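Local coordinates for pyocin S8 (PDB 6W0V), which is a bacteriocin of Pseudomonas aeruginosa whose C-terminal nuclease domain, the part described here, probably cleaves DNA as an H-N-H endonuclease, at residues A[16-21]-A[114-119]. The protein carries 1 engineered substitution. Numbering follows the deposited sequence.
Sequences NWLAGA and LRVMTP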
# COMPACT_ATOMS: atom_id res chain seq x y z
N ASN A 16 -2.15 -6.24 -15.20
CA ASN A 16 -1.60 -5.99 -13.85
C ASN A 16 -0.89 -4.65 -13.88
O ASN A 16 0.31 -4.58 -14.22
CB ASN A 16 -0.68 -7.11 -13.37
CG ASN A 16 -0.42 -7.01 -11.88
OD1 ASN A 16 -0.45 -5.92 -11.31
ND2 ASN A 16 -0.19 -8.15 -11.25
N TRP A 17 -1.64 -3.62 -13.54
CA TRP A 17 -1.21 -2.22 -13.71
C TRP A 17 0.15 -2.02 -13.04
O TRP A 17 1.06 -1.49 -13.69
CB TRP A 17 -2.29 -1.32 -13.15
CG TRP A 17 -1.83 0.09 -12.97
CD1 TRP A 17 -1.12 0.85 -13.84
CD2 TRP A 17 -2.10 0.90 -11.83
NE1 TRP A 17 -0.91 2.09 -13.31
CE2 TRP A 17 -1.51 2.15 -12.08
CE3 TRP A 17 -2.78 0.69 -10.62
CZ2 TRP A 17 -1.58 3.20 -11.16
CZ3 TRP A 17 -2.84 1.72 -9.72
CH2 TRP A 17 -2.26 2.96 -9.99
N LEU A 18 0.29 -2.42 -11.78
CA LEU A 18 1.49 -2.07 -10.98
C LEU A 18 2.61 -3.09 -11.18
O LEU A 18 3.68 -2.86 -10.61
CB LEU A 18 1.10 -1.96 -9.51
CG LEU A 18 0.17 -0.80 -9.18
CD1 LEU A 18 0.08 -0.62 -7.68
CD2 LEU A 18 0.63 0.48 -9.85
N ALA A 19 2.40 -4.12 -11.99
CA ALA A 19 3.49 -5.07 -12.35
C ALA A 19 4.72 -4.27 -12.78
O ALA A 19 5.83 -4.61 -12.35
CB ALA A 19 3.04 -6.03 -13.42
N GLY A 20 4.52 -3.21 -13.57
CA GLY A 20 5.60 -2.37 -14.13
C GLY A 20 6.11 -1.33 -13.15
O GLY A 20 7.12 -0.67 -13.48
N ALA A 21 5.45 -1.16 -12.00
CA ALA A 21 5.82 -0.14 -10.98
C ALA A 21 7.22 -0.42 -10.45
O ALA A 21 7.87 0.52 -9.97
CB ALA A 21 4.81 -0.09 -9.87
N LEU A 114 2.68 11.91 -13.58
CA LEU A 114 2.73 10.94 -12.47
C LEU A 114 3.06 9.56 -13.02
O LEU A 114 2.53 9.16 -14.05
CB LEU A 114 1.40 10.91 -11.74
CG LEU A 114 0.91 12.27 -11.27
CD1 LEU A 114 -0.42 12.13 -10.56
CD2 LEU A 114 1.94 12.95 -10.37
N ARG A 115 3.88 8.86 -12.26
CA ARG A 115 4.14 7.43 -12.48
C ARG A 115 3.97 6.76 -11.14
O ARG A 115 4.41 7.32 -10.15
CB ARG A 115 5.57 7.21 -12.95
CG ARG A 115 5.90 7.94 -14.24
CD ARG A 115 4.98 7.47 -15.32
NE ARG A 115 5.35 6.18 -15.87
CZ ARG A 115 5.13 5.86 -17.13
NH1 ARG A 115 5.45 4.67 -17.60
NH2 ARG A 115 4.58 6.75 -17.94
N VAL A 116 3.40 5.58 -11.13
CA VAL A 116 3.42 4.80 -9.88
C VAL A 116 4.66 3.93 -9.91
O VAL A 116 4.96 3.32 -10.94
CB VAL A 116 2.11 4.04 -9.66
CG1 VAL A 116 2.20 3.20 -8.40
CG2 VAL A 116 0.96 5.02 -9.59
N MET A 117 5.39 3.95 -8.81
CA MET A 117 6.68 3.26 -8.69
C MET A 117 6.69 2.56 -7.35
O MET A 117 6.08 3.05 -6.40
CB MET A 117 7.83 4.27 -8.70
CG MET A 117 7.88 5.06 -9.96
SD MET A 117 9.34 6.06 -9.88
CE MET A 117 9.58 6.39 -11.63
N THR A 118 7.41 1.46 -7.27
CA THR A 118 7.77 0.91 -5.96
C THR A 118 8.81 1.83 -5.35
O THR A 118 9.51 2.53 -6.08
CB THR A 118 8.30 -0.50 -6.11
OG1 THR A 118 9.49 -0.38 -6.90
CG2 THR A 118 7.28 -1.42 -6.75
N PRO A 119 8.93 1.85 -4.02
CA PRO A 119 9.99 2.62 -3.37
C PRO A 119 11.36 2.29 -3.95
O PRO A 119 12.15 3.18 -4.12
CB PRO A 119 9.87 2.15 -1.92
CG PRO A 119 8.40 1.90 -1.76
CD PRO A 119 8.00 1.24 -3.06
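Trp-17 opens the contact between 16-21 and strand 114-117, and Val-116 is the side chain that meets it. With CG anti to the backbone N (chi1 166°), the indole reaches across until CZ2 of Trp-17 lies 3.5 Å from CG2 of Val-116, the two side chains crossing at about a right angle. A hydrogen bond from NE1 to the carbonyl of Pro-28 fixes the ring's rotation, while Phe-52 and Val-56 of helix 45-57 also pack on it. Leu-18 lays CD2 over the six-membered ring on one indole face, 3.3 Å above the plane. CD2 of Leu-18 also presses on CG1 of Val-116, a tight 3.5 Å, so the two branches of the valine are divided between leucine and tryptophan. At Ala-21 the contact passes to the backbone. Its N is tied back to O of Leu-18. O of Ala-21 accepts N-H of Thr-118, with N of Thr-118 2.9 Å away; the bond is fairly straight (161° at the hydrogen), although the donor stands above the carbonyl plane. CA of Met-117 adds a C-H···O contact, 3.2 Å from that same Ala-21 O. Thr-118 OG1 meanwhile bonds Glu-86 and N-caps helix 119-122 through N of Met-121. A loop early in the nuclease domain is thus joined to the central strand and the strand-to-helix junction of the ββα-metal (His-Me finger) fold, the core characteristic of H-N-H colicin-type DNases.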